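Local coordinates for protein predicted ATPase of the ABC class (Vibrio vulnificus, PDB 5D6A) that probably hydrolyses ATP as an ABC-class ATPase and here holds the nucleotide analogue AMP-PNP in its binding site, at residues T357-E362 and S404-M409; K258-I263 and L416-N421; S299-R304 and A344-E349. All coordinates share one frame; numbering follows the deposited sequence.

Interaction 1 (T357-E362 and S404-M409); sequences TLLIDE and STIIVM. With ANP (phosphoaminophosphonic acid-adenylate ester), chain C.
Leu358, Ile360 and Glu362 present their backbones to Ser404, Ile406 and Val408 in a parallel pairing of strands 357-361 and 404-408, whose axes approach to 4.6 Å at 14°. Five backbone hydrogen bonds form the ladder. Leu358 N donates to Ser404 O and Ile360 N to Ile406 O, while Ile406 N returns to Leu358 O and Val408 N to Ile360 O. The last bond of the ladder, Glu362 N to Val408 O at 2.9 Å, is nearly straight (165° at the hydrogen).

Apolar contacts lie on both faces. Leu359 CD2 sits 4.0 Å from Ile406 CB, the two side chains running alongside and pointing the same way. On the other face Ile360 CB meets Ile407 CG2 at 4.1 Å, a face covered by helix 390-401, whose Leu390 touches Ile360 and whose Ile394 touches Ile407.

Polar groups gather at the C-terminal end. Asp361 has CG anti to its backbone N (chi1 -174°), which lays the carboxylate beside Val408, with OD1 3.7 Å from CG1. Its OD2 is hydrogen-bonded to Ser272 OG and its OD1 to Asp363 N, two bonds that fix the group's rotation. OD2 lies 3.7 Å from O1G of the ANP gamma phosphate, which Val408 CG1 also borders. The extended Glu362 chain passes Met409, and its OE2 accepts a bond from Ser412 N.

A strand of mainly apolar residues (Leu358 to Ile360) ending in Asp361-Glu362, with Asp361 bonded to Ser272 of the probable Walker A loop, is consistent with the Walker B strand of P-loop ATPases.

Interaction 2 (K258-I263 and L416-N421); sequences KGITLI and LDVADN
Leu416 CD2 packs 3.7 Å from Leu262 CD1, the two leucine side chains crossing at about a right angle where the second segment begins. Leu416 also meets Leu379 of the second subunit, so this end of the contact lies close to the dimer partner.

Val418 comes next and receives the end of Ile260, with both of its methyls 3.9 Å from CD1. Its CG1 stands between the backbone N and the carbonyl carbon (chi1 71°) and CG2 anti to the N, which turns the fork of the side chain toward that methyl. Ile394 of helix 390-401 touches both residues. Ala419 packs against Leu262, its CB 3.6 Å from Leu262 CD1.

Asp420 changes the contact from apolar to polar. Its N donates to Ile260 O at 3.0 Å, and its OD1 accepts Ile260 N, also at 3.0 Å. The amide reaches OD1 from above the carboxylate, 64° out of its plane. Arg398 NH1 forms a salt bridge to the same oxygen and a hydrogen bond to Val418 O. Asn421 N adds a weak bond to Ile260 O. Asn421 O then takes Leu262 N in a straight bond (170°), which starts the parallel pairing with strand 260-264. That strand leads into the probable P-loop, so the contact joins strand 421-425 to the strand before that loop.

Chemically, the side chain and amide of Asp420 together satisfy both polar backbone atoms of Ile260. Arg398, salt-bridged to OD1, would probably stabilise its negative charge, while Leu416, Val418 and Ala419 supply apolar packing against Ile260 and Leu262.

Interaction 3 (S299-R304 and A344-E349); sequences SAMKIR and AAWLQE
Met301 and Ile303 hold Trp346 in a Met-aromatic and CH-pi arrangement that joins strand 301-302, at the margin of the mixed sheet, to helix 339-352. This helix is probably the signature helix of ABC ATPases, an assignment inferred from its place directly before the Walker B-like strand 357-361.

Ile303 CG2 lies over one face of the indole, 3.5 Å from the centroid of its five-membered ring and only 12° off the ring normal. The selenium of selenomethionine Met301 stands instead at the edge, 4.8 Å from the same centroid and 76° off the normal. CG of Met301 touches Trp346 NE1 at 3.6 Å. At the six-membered ring, Arg304 runs alongside, its CG 3.5 Å from Trp346 CZ3. Lys302 O approaches CZ2 obliquely. Arg565 makes a cation-pi contact with the same indole, which therefore meets both apolar and charged neighbours.

Ile303 spreads over two residues of the helix. With CG1 between the backbone N and the carbonyl carbon (chi1 63°), the longer branch leaves the indole to CG2 and places CD1 4.0 Å from Leu347 CD1.

From the N terminus, segment 258-263 comes first, and its partner 416-421 is reached last, so interaction 2 closes the longest loop, with 152 residues between its segments. Interactions 3 and 1 both fall within that loop, one after the other: 299-304 closes with 344-349 before 357-362 opens toward 404-409. No loops cross. The mixed sheet unites all three, because strand 301-302 pairs with 357-361, 357-361 with 404-408, 404-408 with 260-264, and 260-264 with 421-425. Interaction 1 is thus the middle, touching both others: the backbone of Leu359 is hydrogen-bonded to Met301 O and Ile303 N, while Thr405 O meets Thr261 N. Interactions 2 and 3 remain about 10 Å apart at their nearest atoms.

Interaction 1 (T357-E362 and S404-M409)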
loop_
_atom_site.group_PDB
_atom_site.type_symbol
_atom_site.label_atom_id
_atom_site.label_comp_id
_atom_site.label_asym_id
_atom_site.label_seq_id
_atom_site.Cartn_x
_atom_site.Cartn_y
_atom_site.Cartn_z
ATOM N N THR A 357 4.163 17.268 18.152
ATOM C CA THR A 357 4.696 17.692 16.871
ATOM C C THR A 357 3.951 17.030 15.724
ATOM O O THR A 357 3.602 15.853 15.790
ATOM C CB THR A 357 6.197 17.368 16.778
ATOM O OG1 THR A 357 6.884 17.974 17.885
ATOM C CG2 THR A 357 6.784 17.875 15.466
ATOM N N LEU A 358 3.705 17.809 14.676
ATOM C CA LEU A 358 3.000 17.334 13.497
ATOM C C LEU A 358 3.892 17.513 12.287
ATOM O O LEU A 358 4.447 18.586 12.079
ATOM C CB LEU A 358 1.707 18.122 13.308
ATOM C CG LEU A 358 0.706 18.030 14.458
ATOM C CD1 LEU A 358 -0.415 19.035 14.260
ATOM C CD2 LEU A 358 0.159 16.618 14.600
ATOM N N LEU A 359 4.031 16.458 11.493
ATOM C CA LEU A 359 4.867 16.497 10.302
ATOM C C LEU A 359 3.969 16.472 9.078
ATOM O O LEU A 359 3.071 15.644 8.987
ATOM C CB LEU A 359 5.827 15.306 10.295
ATOM C CG LEU A 359 6.633 15.127 11.589
ATOM C CD1 LEU A 359 7.512 13.891 11.506
ATOM C CD2 LEU A 359 7.468 16.362 11.900
ATOM N N ILE A 360 4.201 17.388 8.143
ATOM C CA ILE A 360 3.387 17.481 6.930
ATOM C C ILE A 360 4.248 17.683 5.697
ATOM O O ILE A 360 5.233 18.417 5.734
ATOM C CB ILE A 360 2.376 18.643 7.027
ATOM C CG1 ILE A 360 1.421 18.406 8.199
ATOM C CG2 ILE A 360 1.599 18.790 5.723
ATOM C CD1 ILE A 360 0.417 19.514 8.414
ATOM N N ASP A 361 3.868 17.025 4.605
ATOM C CA ASP A 361 4.581 17.138 3.337
ATOM C C ASP A 361 3.570 17.550 2.277
ATOM O O ASP A 361 2.665 16.786 1.941
ATOM C CB ASP A 361 5.256 15.812 2.973
ATOM C CG ASP A 361 6.132 15.916 1.731
ATOM O OD1 ASP A 361 5.996 16.894 0.966
ATOM O OD2 ASP A 361 6.960 15.005 1.515
ATOM N N GLU A 362 3.740 18.760 1.755
ATOM C CA GLU A 362 2.836 19.326 0.757
ATOM C C GLU A 362 2.611 18.412 -0.452
ATOM O O GLU A 362 1.551 18.460 -1.078
ATOM C CB GLU A 362 3.357 20.696 0.306
ATOM C CG GLU A 362 2.387 21.485 -0.557
ATOM C CD GLU A 362 2.867 22.896 -0.858
ATOM O OE1 GLU A 362 4.096 23.124 -0.908
ATOM O OE2 GLU A 362 2.006 23.781 -1.063
ATOM N N SER A 404 4.157 21.972 17.959
ATOM C CA SER A 404 5.045 22.361 16.865
ATOM C C SER A 404 4.674 21.654 15.562
ATOM O O SER A 404 4.032 20.603 15.569
ATOM C CB SER A 404 6.495 22.065 17.232
ATOM O OG SER A 404 6.880 22.794 18.387
ATOM N N THR A 405 5.081 22.244 14.442
ATOM C CA THR A 405 4.782 21.687 13.130
ATOM C C THR A 405 5.927 21.935 12.160
ATOM O O THR A 405 6.437 23.051 12.059
ATOM C CB THR A 405 3.496 22.303 12.541
ATOM O OG1 THR A 405 2.398 22.071 13.430
ATOM C CG2 THR A 405 3.174 21.694 11.185
ATOM N N ILE A 406 6.325 20.885 11.449
ATOM C CA ILE A 406 7.387 20.975 10.459
ATOM C C ILE A 406 6.744 20.629 9.122
ATOM O O ILE A 406 6.129 19.567 8.986
ATOM C CB ILE A 406 8.547 20.018 10.782
ATOM C CG1 ILE A 406 8.987 20.201 12.239
ATOM C CG2 ILE A 406 9.710 20.255 9.828
ATOM C CD1 ILE A 406 10.098 19.274 12.673
ATOM N N ILE A 407 6.877 21.522 8.140
ATOM C CA ILE A 407 6.232 21.318 6.842
ATOM C C ILE A 407 7.158 21.481 5.637
ATOM O O ILE A 407 7.851 22.489 5.506
ATOM C CB ILE A 407 5.063 22.314 6.653
ATOM C CG1 ILE A 407 4.196 22.366 7.909
ATOM C CG2 ILE A 407 4.223 21.947 5.433
ATOM C CD1 ILE A 407 3.023 23.313 7.803
ATOM N N VAL A 408 7.153 20.479 4.760
ATOM C CA VAL A 408 7.909 20.533 3.518
ATOM C C VAL A 408 6.967 21.188 2.522
ATOM O O VAL A 408 5.875 20.677 2.279
ATOM C CB VAL A 408 8.309 19.133 3.016
ATOM C CG1 VAL A 408 8.860 19.205 1.600
ATOM C CG2 VAL A 408 9.323 18.500 3.957
HETATM N N MSE A 409 7.380 22.318 1.952
HETATM C CA MSE A 409 6.521 23.060 1.031
HETATM C C MSE A 409 7.060 23.117 -0.373
HETATM O O MSE A 409 7.085 22.101 -1.068
HETATM C CB MSE A 409 6.318 24.450 1.618
HETATM C CG MSE A 409 5.629 24.379 2.975
HETATM SE SE MSE A 409 4.019 25.503 2.958
HETATM C CE MSE A 409 4.877 27.224 2.514
HETATM P PG ANP C . 9.567 16.538 -1.779
HETATM O O1G ANP C . 9.591 16.781 -0.290
HETATM O O2G ANP C . 8.580 15.474 -2.204
HETATM O O3G ANP C . 9.492 17.822 -2.570
HETATM P PB ANP C . 12.457 16.801 -2.770
HETATM O O1B ANP C . 12.799 17.861 -1.767
HETATM O O2B ANP C . 12.049 17.251 -4.154
HETATM N N3B ANP C . 11.136 15.835 -2.132
HETATM P PA ANP C . 13.904 14.426 -2.300
HETATM O O1A ANP C . 14.616 14.486 -0.975
HETATM O O2A ANP C . 12.559 13.749 -2.375
HETATM O O3A ANP C . 13.788 15.907 -2.916
HETATM O "O5'" ANP C . 14.860 13.703 -3.366
HETATM C "C5'" ANP C . 16.200 14.138 -3.550
HETATM C "C4'" ANP C . 17.035 13.009 -4.139
HETATM O "O4'" ANP C . 18.411 13.249 -3.832
HETATM C "C3'" ANP C . 16.694 11.642 -3.563
HETATM O "O3'" ANP C . 16.802 10.636 -4.581
HETATM C "C2'" ANP C . 17.715 11.426 -2.469
HETATM O "O2'" ANP C . 18.077 10.047 -2.343
HETATM C "C1'" ANP C . 18.898 12.294 -2.888
HETATM N N9 ANP C . 19.506 12.996 -1.731
HETATM C C8 ANP C . 18.855 13.669 -0.757
HETATM N N7 ANP C . 19.740 14.179 0.138
HETATM C C5 ANP C . 20.976 13.835 -0.264
HETATM C C6 ANP C . 22.359 14.048 0.222
HETATM N N6 ANP C . 22.594 14.754 1.350
HETATM N N1 ANP C . 23.373 13.515 -0.498
HETATM C C2 ANP C . 23.154 12.808 -1.628
HETATM N N3 ANP C . 21.918 12.581 -2.118
HETATM C C4 ANP C . 20.814 13.059 -1.495
#

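Interaction 2 (K258-I263 and L416-N421)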
loop_
_atom_site.group_PDB
_atom_site.type_symbol
_atom_site.label_atom_id
_atom_site.label_comp_id
_atom_site.label_asym_id
_atom_site.label_seq_id
_atom_site.Cartn_x
_atom_site.Cartn_y
_atom_site.Cartn_z
ATOM N N LYS A 258 11.022 24.740 18.760
ATOM C CA LYS A 258 9.576 24.577 18.829
ATOM C C LYS A 258 8.884 25.594 17.931
ATOM O O LYS A 258 9.499 26.557 17.471
ATOM C CB LYS A 258 9.080 24.746 20.264
ATOM C CG LYS A 258 9.542 23.670 21.232
ATOM C CD LYS A 258 9.025 23.969 22.630
ATOM C CE LYS A 258 9.440 22.910 23.636
ATOM N NZ LYS A 258 8.993 23.261 25.014
ATOM N N GLY A 259 7.599 25.375 17.691
ATOM C CA GLY A 259 6.819 26.258 16.841
ATOM C C GLY A 259 6.740 25.723 15.429
ATOM O O GLY A 259 6.934 24.533 15.196
ATOM N N ILE A 260 6.463 26.613 14.484
ATOM C CA ILE A 260 6.326 26.241 13.084
ATOM C C ILE A 260 7.658 26.366 12.353
ATOM O O ILE A 260 8.310 27.404 12.418
ATOM C CB ILE A 260 5.274 27.124 12.385
ATOM C CG1 ILE A 260 3.943 27.053 13.146
ATOM C CG2 ILE A 260 5.098 26.698 10.931
ATOM C CD1 ILE A 260 2.870 27.974 12.605
ATOM N N THR A 261 8.047 25.302 11.657
ATOM C CA THR A 261 9.291 25.277 10.895
ATOM C C THR A 261 9.007 24.817 9.467
ATOM O O THR A 261 8.419 23.756 9.252
ATOM C CB THR A 261 10.325 24.332 11.534
ATOM O OG1 THR A 261 10.567 24.729 12.889
ATOM C CG2 THR A 261 11.640 24.357 10.756
ATOM N N LEU A 262 9.421 25.619 8.492
ATOM C CA LEU A 262 9.207 25.284 7.092
ATOM C C LEU A 262 10.484 24.779 6.446
ATOM O O LEU A 262 11.583 25.240 6.767
ATOM C CB LEU A 262 8.701 26.501 6.319
ATOM C CG LEU A 262 7.394 27.116 6.811
ATOM C CD1 LEU A 262 7.021 28.298 5.931
ATOM C CD2 LEU A 262 6.281 26.079 6.828
ATOM N N ILE A 263 10.323 23.822 5.539
ATOM C CA ILE A 263 11.428 23.250 4.783
ATOM C C ILE A 263 11.117 23.507 3.313
ATOM O O ILE A 263 10.322 22.795 2.703
ATOM C CB ILE A 263 11.596 21.746 5.073
ATOM C CG1 ILE A 263 11.976 21.545 6.543
ATOM C CG2 ILE A 263 12.668 21.138 4.175
ATOM C CD1 ILE A 263 12.143 20.096 6.951
ATOM N N LEU A 416 4.659 31.323 4.954
ATOM C CA LEU A 416 5.873 32.066 5.314
ATOM C C LEU A 416 5.619 33.151 6.354
ATOM O O LEU A 416 6.522 33.526 7.107
ATOM C CB LEU A 416 6.484 32.719 4.070
ATOM C CG LEU A 416 6.943 31.800 2.940
ATOM C CD1 LEU A 416 7.409 32.633 1.755
ATOM C CD2 LEU A 416 8.042 30.862 3.416
ATOM N N ASP A 417 4.388 33.650 6.386
ATOM C CA ASP A 417 4.009 34.712 7.303
ATOM C C ASP A 417 3.995 34.251 8.763
ATOM O O ASP A 417 4.577 34.906 9.630
ATOM C CB ASP A 417 2.636 35.262 6.899
ATOM C CG ASP A 417 2.294 36.573 7.586
ATOM O OD1 ASP A 417 3.182 37.189 8.216
ATOM O OD2 ASP A 417 1.127 37.000 7.473
ATOM N N VAL A 418 3.352 33.115 9.025
ATOM C CA VAL A 418 3.224 32.601 10.397
ATOM C C VAL A 418 4.392 31.709 10.867
ATOM O O VAL A 418 4.469 31.362 12.044
ATOM C CB VAL A 418 1.888 31.831 10.573
ATOM C CG1 VAL A 418 1.914 30.500 9.824
ATOM C CG2 VAL A 418 1.576 31.606 12.049
ATOM N N ALA A 419 5.301 31.352 9.963
ATOM C CA ALA A 419 6.426 30.479 10.320
ATOM C C ALA A 419 7.447 31.166 11.223
ATOM O O ALA A 419 7.694 32.358 11.088
ATOM C CB ALA A 419 7.112 29.970 9.062
ATOM N N ASP A 420 8.032 30.398 12.145
ATOM C CA ASP A 420 9.061 30.916 13.050
ATOM C C ASP A 420 10.411 30.840 12.352
ATOM O O ASP A 420 11.169 31.811 12.348
ATOM C CB ASP A 420 9.139 30.111 14.353
ATOM C CG ASP A 420 7.820 30.059 15.098
ATOM O OD1 ASP A 420 6.813 29.633 14.495
ATOM O OD2 ASP A 420 7.799 30.401 16.301
ATOM N N ASN A 421 10.713 29.671 11.786
ATOM C CA ASN A 421 11.968 29.452 11.069
ATOM C C ASN A 421 11.730 28.825 9.696
ATOM O O ASN A 421 10.789 28.051 9.515
ATOM C CB ASN A 421 12.913 28.565 11.883
ATOM C CG ASN A 421 13.190 29.123 13.264
ATOM O OD1 ASN A 421 12.269 29.375 14.039
ATOM N ND2 ASN A 421 14.465 29.289 13.592
#

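Interaction 3 (S299-R304 and A344-E349)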
loop_
_atom_site.group_PDB
_atom_site.type_symbol
_atom_site.label_atom_id
_atom_site.label_comp_id
_atom_site.label_asym_id
_atom_site.label_seq_id
_atom_site.Cartn_x
_atom_site.Cartn_y
_atom_site.Cartn_z
ATOM N N SER A 299 6.470 11.707 20.177
ATOM C CA SER A 299 5.051 11.717 19.809
ATOM C C SER A 299 4.763 12.322 18.429
ATOM O O SER A 299 3.605 12.385 18.014
ATOM C CB SER A 299 4.258 12.485 20.866
ATOM O OG SER A 299 4.718 13.822 20.967
ATOM N N ALA A 300 5.802 12.759 17.721
ATOM C CA ALA A 300 5.625 13.376 16.400
ATOM C C ALA A 300 4.858 12.468 15.437
ATOM O O ALA A 300 5.243 11.318 15.218
ATOM C CB ALA A 300 6.973 13.753 15.809
HETATM N N MSE A 301 3.776 12.999 14.867
HETATM C CA MSE A 301 2.925 12.248 13.942
HETATM C C MSE A 301 2.870 12.897 12.594
HETATM O O MSE A 301 2.532 14.073 12.480
HETATM C CB MSE A 301 1.505 12.199 14.512
HETATM C CG MSE A 301 0.467 11.600 13.553
HETATM SE SE MSE A 301 0.853 9.707 13.143
HETATM C CE MSE A 301 0.532 8.984 14.943
ATOM N N LYS A 302 3.194 12.136 11.555
ATOM C CA LYS A 302 3.122 12.656 10.202
ATOM C C LYS A 302 1.727 12.397 9.682
ATOM O O LYS A 302 1.252 11.264 9.686
ATOM C CB LYS A 302 4.163 12.017 9.282
ATOM C CG LYS A 302 4.150 12.587 7.867
ATOM C CD LYS A 302 5.431 12.246 7.126
ATOM C CE LYS A 302 5.508 12.872 5.739
ATOM N NZ LYS A 302 4.493 12.341 4.786
ATOM N N ILE A 303 1.066 13.462 9.251
ATOM C CA ILE A 303 -0.279 13.346 8.734
ATOM C C ILE A 303 -0.268 13.619 7.238
ATOM O O ILE A 303 0.507 14.437 6.746
ATOM C CB ILE A 303 -1.260 14.289 9.469
ATOM C CG1 ILE A 303 -0.892 15.760 9.255
ATOM C CG2 ILE A 303 -1.278 13.973 10.959
ATOM C CD1 ILE A 303 -1.831 16.725 9.948
ATOM N N ARG A 304 -1.127 12.901 6.527
ATOM C CA ARG A 304 -1.254 13.023 5.086
ATOM C C ARG A 304 -2.707 12.772 4.734
ATOM O O ARG A 304 -3.539 12.560 5.619
ATOM C CB ARG A 304 -0.350 12.008 4.381
ATOM C CG ARG A 304 -0.640 10.555 4.735
ATOM C CD ARG A 304 0.303 9.607 4.013
ATOM N NE ARG A 304 0.164 9.694 2.561
ATOM C CZ ARG A 304 0.952 9.066 1.690
ATOM N NH1 ARG A 304 0.745 9.215 0.388
ATOM N NH2 ARG A 304 1.954 8.295 2.110
ATOM N N ALA A 344 -8.039 16.363 8.046
ATOM C CA ALA A 344 -8.545 17.171 9.157
ATOM C C ALA A 344 -8.823 16.264 10.356
ATOM O O ALA A 344 -8.479 16.588 11.499
ATOM C CB ALA A 344 -9.810 17.908 8.746
ATOM N N ALA A 345 -9.446 15.122 10.079
ATOM C CA ALA A 345 -9.746 14.145 11.108
ATOM C C ALA A 345 -8.452 13.665 11.745
ATOM O O ALA A 345 -8.324 13.671 12.965
ATOM C CB ALA A 345 -10.518 12.978 10.520
ATOM N N TRP A 346 -7.487 13.274 10.911
ATOM C CA TRP A 346 -6.191 12.790 11.393
ATOM C C TRP A 346 -5.582 13.836 12.319
ATOM O O TRP A 346 -5.072 13.519 13.397
ATOM C CB TRP A 346 -5.218 12.563 10.228
ATOM C CG TRP A 346 -4.054 11.656 10.560
ATOM C CD1 TRP A 346 -3.478 11.461 11.787
ATOM C CD2 TRP A 346 -3.265 10.905 9.631
ATOM N NE1 TRP A 346 -2.428 10.584 11.684
ATOM C CE2 TRP A 346 -2.267 10.237 10.370
ATOM C CE3 TRP A 346 -3.325 10.709 8.252
ATOM C CZ2 TRP A 346 -1.336 9.392 9.774
ATOM C CZ3 TRP A 346 -2.397 9.871 7.662
ATOM C CH2 TRP A 346 -1.416 9.225 8.421
ATOM N N LEU A 347 -5.636 15.090 11.880
ATOM C CA LEU A 347 -5.083 16.195 12.650
ATOM C C LEU A 347 -5.697 16.239 14.044
ATOM O O LEU A 347 -4.982 16.178 15.046
ATOM C CB LEU A 347 -5.299 17.521 11.910
ATOM C CG LEU A 347 -4.811 18.805 12.587
ATOM C CD1 LEU A 347 -3.364 18.696 13.024
ATOM C CD2 LEU A 347 -4.989 19.986 11.648
ATOM N N GLN A 348 -7.023 16.315 14.099
ATOM C CA GLN A 348 -7.734 16.370 15.371
ATOM C C GLN A 348 -7.414 15.158 16.246
ATOM O O GLN A 348 -7.208 15.296 17.451
ATOM C CB GLN A 348 -9.241 16.447 15.136
ATOM C CG GLN A 348 -10.041 16.694 16.404
ATOM C CD GLN A 348 -9.715 18.031 17.049
ATOM O OE1 GLN A 348 -9.503 19.035 16.363
ATOM N NE2 GLN A 348 -9.691 18.054 18.374
ATOM N N GLU A 349 -7.374 13.977 15.633
ATOM C CA GLU A 349 -7.071 12.740 16.353
ATOM C C GLU A 349 -5.698 12.790 17.008
ATOM O O GLU A 349 -5.506 12.251 18.096
ATOM C CB GLU A 349 -7.157 11.536 15.412
ATOM C CG GLU A 349 -8.573 11.206 14.960
ATOM C CD GLU A 349 -8.627 10.186 13.828
ATOM O OE1 GLU A 349 -7.591 9.946 13.170
ATOM O OE2 GLU A 349 -9.721 9.635 13.581
#